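Local atomic coordinates of nuclear hormone receptor FTZ-F1 (Drosophila melanogaster, PDB entry 2XHS), a protein that probably regulates transcription as an NR5A-subfamily nuclear receptor, with a ligand-binding domain that forms a complex with a Fushi tarazu peptide. Residues Gln42-Leu47 / Leu111-Phe117; Asp23-Trp27 / His98-Asn103; Leu50-Leu55 / Phe117-Leu122. All coordinates share one frame; numbering follows the deposited sequence.

Contacts 1 and 3 run on from each other along one side of the ligand-binding domain: their centres lie about 12 Å apart and they share Phe117. Contact 1 sets the loop leading into helix 47-67 against the hairpin turn and strand; contact 3 sets the first turns of that helix against the strand and the chain after it. Contact 2 ties helix 24-39 to the end of helix 77-102. Its centre is about 23 Å from that of contact 1 and about 15 Å from that of contact 3, which it meets through packing of Arg100 NE on Met120 SE at 3.4 Å. Contact 1 is at the surface; contact 3 is buried, in the region that borders the ligand pocket in related nuclear receptors.

Contact 1: Gln42-Leu47 / Leu111-Phe117; sequences QVEVDL and LNNGQVF
Gln115 reaches across to the backbone of Val45 and forms a hydrogen bond, NE2 to O, at 3.1 Å. The N-H...O angle is 138°, so the bond is bent. The acceptor lies almost in the plane of the Gln115 amide, while NE2 stands 25° out of the Val45 carbonyl plane. An extended chain beyond CG carries the amide this far, with OE1 lying 3.7 Å from Glu44 CA. Leu47 slides past this side chain in the opposite sense, its CG 3.9 Å from Gln115 NE2. In Leu47 the chi1 of -67° sets CG beside its own backbone N and opposite the carbonyl carbon, and the two methyls then part company. CD1 approaches Val116 O at 3.5 Å, whereas CD2 packs on Leu111 CD1 and on Phe117 CD1, each at 4.3 Å. At the Phe117 ring the carbonyl O of Leu47 comes to the edge, near the ring plane, 4.1 Å from CE1. Leu111 N bonds to Gln115 O and closes the turn of the two-stranded beta-hairpin of the nuclear receptor ligand-binding domain, here packed on the loop between helices 24-39 and 47-67, with Gly114 at positive phi. Strand 116-118 pairs antiparallel with 108-110 through backbone bonds of Phe117 to Thr109, Leu111 and Phe117 also touch helix 24-39 at Thr39 and Leu35, and Asp46, at the N-cap of helix 47-67, makes a weak bond to Glu49 N.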
loop_
_atom_site.group_PDB
_atom_site.type_symbol
_atom_site.label_atom_id
_atom_site.label_comp_id
_atom_site.label_asym_id
_atom_site.label_seq_id
_atom_site.Cartn_x
_atom_site.Cartn_y
_atom_site.Cartn_z
ATOM N N GLN A 42 -10.510 -1.388 -27.771
ATOM C CA GLN A 42 -11.353 -2.439 -27.260
ATOM C C GLN A 42 -12.724 -1.891 -27.061
ATOM O O GLN A 42 -12.877 -0.889 -26.447
ATOM C CB GLN A 42 -10.802 -2.939 -25.953
ATOM C CG GLN A 42 -9.622 -3.814 -26.122
ATOM C CD GLN A 42 -10.028 -5.214 -26.322
ATOM O OE1 GLN A 42 -11.052 -5.636 -25.819
ATOM N NE2 GLN A 42 -9.221 -5.970 -27.032
ATOM N N VAL A 43 -13.738 -2.525 -27.594
ATOM C CA VAL A 43 -15.056 -1.970 -27.441
ATOM C C VAL A 43 -15.535 -1.921 -26.009
ATOM O O VAL A 43 -16.052 -0.933 -25.565
ATOM C CB VAL A 43 -16.028 -2.783 -28.237
ATOM C CG1 VAL A 43 -17.203 -1.958 -28.607
ATOM C CG2 VAL A 43 -15.337 -3.289 -29.459
ATOM N N GLU A 44 -15.427 -3.013 -25.290
ATOM C CA GLU A 44 -15.805 -2.993 -23.901
ATOM C C GLU A 44 -14.960 -3.964 -23.164
ATOM O O GLU A 44 -14.498 -4.926 -23.734
ATOM C CB GLU A 44 -17.257 -3.325 -23.697
ATOM C CG GLU A 44 -18.130 -2.143 -23.776
ATOM C CD GLU A 44 -19.334 -2.284 -22.902
ATOM O OE1 GLU A 44 -19.736 -3.428 -22.649
ATOM O OE2 GLU A 44 -19.900 -1.260 -22.483
ATOM N N VAL A 45 -14.766 -3.703 -21.887
ATOM C CA VAL A 45 -13.911 -4.491 -21.059
ATOM C C VAL A 45 -14.634 -4.681 -19.770
ATOM O O VAL A 45 -15.557 -3.965 -19.499
ATOM C CB VAL A 45 -12.632 -3.749 -20.832
ATOM C CG1 VAL A 45 -11.624 -4.629 -20.224
ATOM C CG2 VAL A 45 -12.114 -3.287 -22.133
ATOM N N ASP A 46 -14.230 -5.661 -18.983
ATOM C CA ASP A 46 -14.879 -5.896 -17.725
ATOM C C ASP A 46 -14.126 -5.046 -16.790
ATOM O O ASP A 46 -12.958 -5.231 -16.590
ATOM C CB ASP A 46 -14.737 -7.340 -17.305
ATOM C CG ASP A 46 -15.589 -7.682 -16.120
ATOM O OD1 ASP A 46 -16.740 -7.265 -16.062
ATOM O OD2 ASP A 46 -15.127 -8.389 -15.237
ATOM N N LEU A 47 -14.806 -4.065 -16.251
ATOM C CA LEU A 47 -14.179 -3.126 -15.378
ATOM C C LEU A 47 -13.690 -3.762 -14.122
ATOM O O LEU A 47 -12.685 -3.363 -13.607
ATOM C CB LEU A 47 -15.085 -1.951 -15.112
ATOM C CG LEU A 47 -15.284 -1.129 -16.370
ATOM C CD1 LEU A 47 -16.224 -0.032 -16.107
ATOM C CD2 LEU A 47 -13.999 -0.579 -16.806
ATOM N N LEU A 111 -11.768 6.498 -19.974
ATOM C CA LEU A 111 -10.857 5.538 -20.509
ATOM C C LEU A 111 -10.351 5.654 -21.917
ATOM O O LEU A 111 -9.461 4.926 -22.277
ATOM C CB LEU A 111 -11.452 4.179 -20.344
ATOM C CG LEU A 111 -11.067 3.534 -19.045
ATOM C CD1 LEU A 111 -11.682 2.208 -19.043
ATOM C CD2 LEU A 111 -9.605 3.415 -19.006
ATOM N N ASN A 112 -10.886 6.587 -22.689
ATOM C CA ASN A 112 -10.500 6.715 -24.082
ATOM C C ASN A 112 -11.335 5.674 -24.785
ATOM O O ASN A 112 -11.270 5.499 -26.002
ATOM C CB ASN A 112 -9.013 6.422 -24.270
ATOM C CG ASN A 112 -8.130 7.565 -23.810
ATOM O OD1 ASN A 112 -8.619 8.594 -23.344
ATOM N ND2 ASN A 112 -6.821 7.390 -23.941
ATOM N N ASN A 113 -12.138 4.990 -23.979
ATOM C CA ASN A 113 -13.071 4.029 -24.461
ATOM C C ASN A 113 -14.386 4.636 -24.401
ATOM O O ASN A 113 -15.302 4.117 -24.942
ATOM C CB ASN A 113 -13.143 2.878 -23.508
ATOM C CG ASN A 113 -12.561 1.684 -24.062
ATOM O OD1 ASN A 113 -11.817 1.752 -25.011
ATOM N ND2 ASN A 113 -12.891 0.562 -23.499
ATOM N N GLY A 114 -14.495 5.725 -23.685
ATOM C CA GLY A 114 -15.789 6.281 -23.416
ATOM C C GLY A 114 -16.302 5.507 -22.239
ATOM O O GLY A 114 -17.417 5.665 -21.805
ATOM N N GLN A 115 -15.439 4.664 -21.720
ATOM C CA GLN A 115 -15.735 3.891 -20.557
ATOM C C GLN A 115 -15.067 4.606 -19.406
ATOM O O GLN A 115 -14.121 5.324 -19.593
ATOM C CB GLN A 115 -15.179 2.497 -20.740
ATOM C CG GLN A 115 -16.175 1.396 -20.526
ATOM C CD GLN A 115 -15.642 0.076 -20.945
ATOM O OE1 GLN A 115 -14.929 -0.025 -21.913
ATOM N NE2 GLN A 115 -15.984 -0.946 -20.221
ATOM N N VAL A 116 -15.568 4.423 -18.208
ATOM C CA VAL A 116 -15.035 5.137 -17.078
ATOM C C VAL A 116 -14.508 4.200 -16.018
ATOM O O VAL A 116 -15.198 3.316 -15.602
ATOM C CB VAL A 116 -16.125 6.035 -16.490
ATOM C CG1 VAL A 116 -15.689 6.654 -15.207
ATOM C CG2 VAL A 116 -16.476 7.093 -17.461
ATOM N N PHE A 117 -13.290 4.427 -15.555
ATOM C CA PHE A 117 -12.715 3.586 -14.532
ATOM C C PHE A 117 -12.742 4.251 -13.193
ATOM O O PHE A 117 -12.277 5.337 -13.052
ATOM C CB PHE A 117 -11.278 3.232 -14.864
ATOM C CG PHE A 117 -10.681 2.233 -13.933
ATOM C CD1 PHE A 117 -11.022 0.913 -14.011
ATOM C CD2 PHE A 117 -9.796 2.607 -12.970
ATOM C CE1 PHE A 117 -10.491 0.028 -13.172
ATOM C CE2 PHE A 117 -9.290 1.718 -12.139
ATOM C CZ PHE A 117 -9.628 0.432 -12.243
#

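Contact 2: Asp23-Trp27 / His98-Asn103; sequences DDREW and HHRIHN
Trp27 and His99 lie face to face in an offset stack, the evidence being a distance of 3.8 Å between the centroids of the indole six-membered ring and the imidazole, with planes only 8° apart. The two side chains come from opposite directions. Trp27 has CG anti to its backbone N (chi1 -167°), which swings the indole out to the imidazole: His99 NE2 sits over its face, 3.4 Å from CD2, and Trp27 CE3 lies over the centre of the imidazole. This stack is the tight part of the contact. On the other face of His99 the steeply tilted ring of His98 rests its ND1 over the centre, and Tyr151 stacks on His98 in turn.

Asp24 links the histidines to the loose side. Its OD1 meets the edge of the His98 ring in plane, although the carboxylate itself is turned 48° from that ring; Asp24 OD1 also stands 3.6 Å from His99 CE1. At the rim, Asp24 OD2 accepts a weak hydrogen bond from Asn103 ND2, long at 3.4 Å, from an amide steeply turned against the carboxylate. Asn103 follows the last turn of helix 77-102, whereas Asp24 opens helix 24-39, just after the N-cap Asp23, so the contact ties one helix start to another helix's C-terminal end within the helical sandwich of the ligand-binding domain. An acid beside two imidazoles would probably favour a proton on one of them, although their charge is not seen, and the negative carboxylate is itself suited to the first turn of a helix.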
loop_
_atom_site.group_PDB
_atom_site.type_symbol
_atom_site.label_atom_id
_atom_site.label_comp_id
_atom_site.label_asym_id
_atom_site.label_seq_id
_atom_site.Cartn_x
_atom_site.Cartn_y
_atom_site.Cartn_z
ATOM N N ASP A 23 9.163 5.803 -5.799
ATOM C CA ASP A 23 9.048 6.570 -7.002
ATOM C C ASP A 23 7.578 6.691 -7.266
ATOM O O ASP A 23 6.987 5.804 -7.794
ATOM C CB ASP A 23 9.709 5.860 -8.157
ATOM C CG ASP A 23 10.185 6.806 -9.224
ATOM O OD1 ASP A 23 9.530 7.821 -9.465
ATOM O OD2 ASP A 23 11.212 6.526 -9.848
ATOM N N ASP A 24 6.987 7.801 -6.879
ATOM C CA ASP A 24 5.589 8.024 -7.097
ATOM C C ASP A 24 5.359 8.053 -8.566
ATOM O O ASP A 24 4.349 7.624 -9.047
ATOM C CB ASP A 24 5.127 9.350 -6.507
ATOM C CG ASP A 24 4.889 9.281 -5.052
ATOM O OD1 ASP A 24 4.837 8.183 -4.522
ATOM O OD2 ASP A 24 4.731 10.324 -4.435
ATOM N N ARG A 25 6.297 8.598 -9.296
ATOM C CA ARG A 25 6.079 8.757 -10.706
ATOM C C ARG A 25 5.888 7.454 -11.416
ATOM O O ARG A 25 5.068 7.337 -12.300
ATOM C CB ARG A 25 7.234 9.513 -11.318
ATOM C CG ARG A 25 6.996 10.994 -11.373
ATOM C CD ARG A 25 7.862 11.647 -12.409
ATOM N NE ARG A 25 8.448 12.862 -11.878
ATOM C CZ ARG A 25 9.749 13.063 -11.754
ATOM N NH1 ARG A 25 10.598 12.145 -12.165
ATOM N NH2 ARG A 25 10.200 14.193 -11.246
ATOM N N GLU A 26 6.681 6.485 -11.041
ATOM C CA GLU A 26 6.612 5.204 -11.656
ATOM C C GLU A 26 5.271 4.598 -11.385
ATOM O O GLU A 26 4.700 3.937 -12.217
ATOM C CB GLU A 26 7.691 4.331 -11.096
ATOM C CG GLU A 26 8.110 3.255 -11.995
ATOM C CD GLU A 26 9.270 2.532 -11.430
ATOM O OE1 GLU A 26 9.852 3.046 -10.468
ATOM O OE2 GLU A 26 9.619 1.456 -11.944
ATOM N N TRP A 27 4.769 4.809 -10.193
ATOM C CA TRP A 27 3.503 4.248 -9.846
ATOM C C TRP A 27 2.387 4.761 -10.678
ATOM O O TRP A 27 1.601 4.011 -11.156
ATOM C CB TRP A 27 3.200 4.634 -8.428
ATOM C CG TRP A 27 2.104 3.894 -7.837
ATOM C CD1 TRP A 27 2.188 2.720 -7.207
ATOM C CD2 TRP A 27 0.743 4.278 -7.792
ATOM N NE1 TRP A 27 0.972 2.333 -6.767
ATOM C CE2 TRP A 27 0.063 3.283 -7.115
ATOM C CE3 TRP A 27 0.036 5.372 -8.256
ATOM C CZ2 TRP A 27 -1.276 3.342 -6.891
ATOM C CZ3 TRP A 27 -1.281 5.419 -8.047
ATOM C CH2 TRP A 27 -1.932 4.422 -7.366
ATOM N N HIS A 98 -2.158 7.567 0.188
ATOM C CA HIS A 98 -1.093 8.466 -0.146
ATOM C C HIS A 98 -1.270 9.227 -1.433
ATOM O O HIS A 98 -1.018 10.377 -1.505
ATOM C CB HIS A 98 0.138 7.621 -0.233
ATOM C CG HIS A 98 1.299 8.268 -0.892
ATOM N ND1 HIS A 98 1.919 7.728 -1.983
ATOM C CD2 HIS A 98 1.998 9.367 -0.571
ATOM C CE1 HIS A 98 2.928 8.487 -2.333
ATOM N NE2 HIS A 98 2.994 9.490 -1.492
ATOM N N HIS A 99 -1.636 8.549 -2.482
ATOM C CA HIS A 99 -1.824 9.179 -3.755
ATOM C C HIS A 99 -2.989 10.086 -3.853
ATOM O O HIS A 99 -2.970 11.058 -4.532
ATOM C CB HIS A 99 -1.843 8.132 -4.827
ATOM C CG HIS A 99 -0.529 7.475 -5.001
ATOM N ND1 HIS A 99 0.517 8.080 -5.635
ATOM C CD2 HIS A 99 -0.072 6.287 -4.579
ATOM C CE1 HIS A 99 1.558 7.284 -5.616
ATOM N NE2 HIS A 99 1.226 6.186 -4.982
ATOM N N ARG A 100 -4.052 9.705 -3.209
ATOM C CA ARG A 100 -5.229 10.479 -3.271
ATOM C C ARG A 100 -4.942 11.790 -2.641
ATOM O O ARG A 100 -5.432 12.795 -3.068
ATOM C CB ARG A 100 -6.328 9.778 -2.528
ATOM C CG ARG A 100 -7.600 9.752 -3.253
ATOM C CD ARG A 100 -8.722 9.711 -2.303
ATOM N NE ARG A 100 -10.002 9.897 -2.957
ATOM C CZ ARG A 100 -11.084 10.318 -2.342
ATOM N NH1 ARG A 100 -11.044 10.589 -1.068
ATOM N NH2 ARG A 100 -12.199 10.453 -2.994
ATOM N N ILE A 101 -4.194 11.776 -1.562
ATOM C CA ILE A 101 -3.900 13.012 -0.890
ATOM C C ILE A 101 -2.711 13.744 -1.406
ATOM O O ILE A 101 -2.786 14.903 -1.694
ATOM C CB ILE A 101 -3.545 12.776 0.539
ATOM C CG1 ILE A 101 -4.773 12.577 1.387
ATOM C CG2 ILE A 101 -2.875 13.956 1.043
ATOM C CD1 ILE A 101 -4.517 11.853 2.617
ATOM N N HIS A 102 -1.582 13.085 -1.453
ATOM C CA HIS A 102 -0.372 13.700 -1.933
ATOM C C HIS A 102 -0.297 14.068 -3.380
ATOM O O HIS A 102 0.259 15.065 -3.712
ATOM C CB HIS A 102 0.809 12.827 -1.620
ATOM C CG HIS A 102 0.952 12.500 -0.183
ATOM N ND1 HIS A 102 0.755 13.419 0.807
ATOM C CD2 HIS A 102 1.301 11.358 0.433
ATOM C CE1 HIS A 102 0.943 12.854 1.974
ATOM N NE2 HIS A 102 1.288 11.604 1.773
ATOM N N ASN A 103 -0.797 13.221 -4.252
ATOM C CA ASN A 103 -0.623 13.391 -5.674
ATOM C C ASN A 103 -1.825 13.705 -6.507
ATOM O O ASN A 103 -1.775 13.629 -7.699
ATOM C CB ASN A 103 0.071 12.183 -6.235
ATOM C CG ASN A 103 1.293 11.858 -5.492
ATOM O OD1 ASN A 103 2.124 12.688 -5.309
ATOM N ND2 ASN A 103 1.420 10.646 -5.064
#

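Contact 3: Leu50-Leu55 / Phe117-Leu122; sequences LMCKVL and FNLMSL
The Phe117 ring meets Met51 with its CZ end: CZ points at the helix backbone, 3.8 Å from Met51 CA, which lies near the ring plane at its edge, and 4.0 Å from Met51 CB. Leu50 crosses the phenyl at a slant and brings CD1 to 4.0 Å from Phe117 CD1. Val54 CG2 also approaches obliquely, at the longer distance of 4.5 Å from Phe117 CZ. The ring is thus pointed into the surface of helix 47-67 rather than laid upon it. An alanine here would remove the whole ring and is likely to leave Leu50, Met51 and Val54 without the group that joins them to the hairpin strand.

In the nuclear receptor ligand-binding domain this strand and the chain after it lie against helix 47-67, in an outer layer of the three-layer helical sandwich, and in relatives both border the ligand pocket; here Met51, Val54 and Leu55 pack on Leu122. Met51, present as selenomethionine, runs past Leu122 in the opposite sense, with CG 3.7 Å from Leu122 CD2. A bend at its chi3 (79°) turns the terminal methyl aside after SE, and SE itself lies 3.9 Å from Ser121 CB. Leu122 has a second neighbour in Val54, met at about a right angle with Val54 CG1 3.6 Å from Leu122 CD1, and a third in Leu55, passed in the opposite direction, Leu55 CD2 to Leu122 CD2 at 3.8 Å. Behind them Met51 and Leu55 touch Leu220 of helix 198-224, and Leu122 touches His96 of helix 77-102.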
loop_
_atom_site.group_PDB
_atom_site.type_symbol
_atom_site.label_atom_id
_atom_site.label_comp_id
_atom_site.label_asym_id
_atom_site.label_seq_id
_atom_site.Cartn_x
_atom_site.Cartn_y
_atom_site.Cartn_z
ATOM N N LEU A 50 -10.438 -5.407 -14.748
ATOM C CA LEU A 50 -9.392 -4.432 -14.939
ATOM C C LEU A 50 -8.837 -3.961 -13.635
ATOM O O LEU A 50 -7.660 -3.845 -13.461
ATOM C CB LEU A 50 -9.956 -3.254 -15.682
ATOM C CG LEU A 50 -9.171 -2.622 -16.817
ATOM C CD1 LEU A 50 -9.706 -1.280 -17.088
ATOM C CD2 LEU A 50 -7.743 -2.535 -16.500
HETATM N N MSE A 51 -9.708 -3.732 -12.691
HETATM C CA MSE A 51 -9.287 -3.252 -11.424
HETATM C C MSE A 51 -8.364 -4.257 -10.845
HETATM O O MSE A 51 -7.403 -3.920 -10.236
HETATM C CB MSE A 51 -10.484 -3.089 -10.525
HETATM C CG MSE A 51 -10.165 -2.460 -9.241
HETATM SE SE MSE A 51 -11.472 -2.801 -8.037
HETATM C CE MSE A 51 -10.973 -4.522 -7.566
ATOM N N CYS A 52 -8.686 -5.514 -11.034
ATOM C CA CYS A 52 -7.887 -6.617 -10.566
ATOM C C CYS A 52 -6.560 -6.660 -11.234
ATOM O O CYS A 52 -5.598 -7.090 -10.656
ATOM C CB CYS A 52 -8.599 -7.928 -10.748
ATOM S SG CYS A 52 -9.808 -8.261 -9.561
ATOM N N LYS A 53 -6.525 -6.272 -12.487
ATOM C CA LYS A 53 -5.298 -6.241 -13.220
ATOM C C LYS A 53 -4.366 -5.242 -12.645
ATOM O O LYS A 53 -3.188 -5.445 -12.584
ATOM C CB LYS A 53 -5.580 -5.931 -14.666
ATOM C CG LYS A 53 -5.461 -7.130 -15.523
ATOM C CD LYS A 53 -5.611 -6.822 -16.951
ATOM C CE LYS A 53 -6.959 -7.207 -17.435
ATOM N NZ LYS A 53 -6.955 -7.344 -18.890
ATOM N N VAL A 54 -4.917 -4.113 -12.266
ATOM C CA VAL A 54 -4.156 -3.054 -11.678
ATOM C C VAL A 54 -3.612 -3.495 -10.372
ATOM O O VAL A 54 -2.466 -3.322 -10.098
ATOM C CB VAL A 54 -5.044 -1.874 -11.424
ATOM C CG1 VAL A 54 -4.302 -0.817 -10.751
ATOM C CG2 VAL A 54 -5.544 -1.361 -12.686
ATOM N N LEU A 55 -4.453 -4.096 -9.568
ATOM C CA LEU A 55 -4.070 -4.579 -8.278
ATOM C C LEU A 55 -3.029 -5.631 -8.393
ATOM O O LEU A 55 -2.133 -5.701 -7.616
ATOM C CB LEU A 55 -5.268 -5.165 -7.590
ATOM C CG LEU A 55 -6.369 -4.225 -7.193
ATOM C CD1 LEU A 55 -7.491 -5.016 -6.721
ATOM C CD2 LEU A 55 -5.904 -3.350 -6.130
ATOM N N PHE A 117 -13.290 4.427 -15.555
ATOM C CA PHE A 117 -12.715 3.586 -14.532
ATOM C C PHE A 117 -12.742 4.251 -13.193
ATOM O O PHE A 117 -12.277 5.337 -13.052
ATOM C CB PHE A 117 -11.278 3.232 -14.864
ATOM C CG PHE A 117 -10.681 2.233 -13.933
ATOM C CD1 PHE A 117 -11.022 0.913 -14.011
ATOM C CD2 PHE A 117 -9.796 2.607 -12.970
ATOM C CE1 PHE A 117 -10.491 0.028 -13.172
ATOM C CE2 PHE A 117 -9.290 1.718 -12.139
ATOM C CZ PHE A 117 -9.628 0.432 -12.243
ATOM N N ASN A 118 -13.271 3.571 -12.195
ATOM C CA ASN A 118 -13.333 4.112 -10.874
ATOM C C ASN A 118 -12.052 3.833 -10.196
ATOM O O ASN A 118 -11.835 2.773 -9.717
ATOM C CB ASN A 118 -14.426 3.412 -10.118
ATOM C CG ASN A 118 -14.689 4.014 -8.803
ATOM O OD1 ASN A 118 -14.721 5.200 -8.669
ATOM N ND2 ASN A 118 -14.880 3.203 -7.819
ATOM N N LEU A 119 -11.191 4.823 -10.185
ATOM C CA LEU A 119 -9.886 4.773 -9.577
ATOM C C LEU A 119 -10.006 4.593 -8.104
ATOM O O LEU A 119 -9.213 3.967 -7.482
ATOM C CB LEU A 119 -9.133 6.048 -9.872
ATOM C CG LEU A 119 -8.676 6.231 -11.296
ATOM C CD1 LEU A 119 -8.420 7.654 -11.554
ATOM C CD2 LEU A 119 -7.427 5.483 -11.458
HETATM N N MSE A 120 -11.049 5.170 -7.572
HETATM C CA MSE A 120 -11.361 5.186 -6.181
HETATM C C MSE A 120 -11.574 3.790 -5.678
HETATM O O MSE A 120 -11.323 3.502 -4.549
HETATM C CB MSE A 120 -12.608 6.029 -6.008
HETATM C CG MSE A 120 -13.093 6.245 -4.620
HETATM SE SE MSE A 120 -11.865 7.056 -3.512
HETATM C CE MSE A 120 -12.904 7.022 -1.969
ATOM N N SER A 121 -12.031 2.929 -6.558
ATOM C CA SER A 121 -12.262 1.526 -6.278
ATOM C C SER A 121 -11.004 0.850 -5.901
ATOM O O SER A 121 -10.969 0.046 -5.029
ATOM C CB SER A 121 -12.748 0.848 -7.520
ATOM O OG SER A 121 -14.133 0.945 -7.596
ATOM N N LEU A 122 -9.944 1.243 -6.548
ATOM C CA LEU A 122 -8.684 0.630 -6.374
ATOM C C LEU A 122 -8.316 0.721 -4.953
ATOM O O LEU A 122 -7.611 -0.095 -4.461
ATOM C CB LEU A 122 -7.671 1.395 -7.165
ATOM C CG LEU A 122 -7.543 0.847 -8.545
ATOM C CD1 LEU A 122 -6.541 1.630 -9.261
ATOM C CD2 LEU A 122 -7.123 -0.564 -8.416
#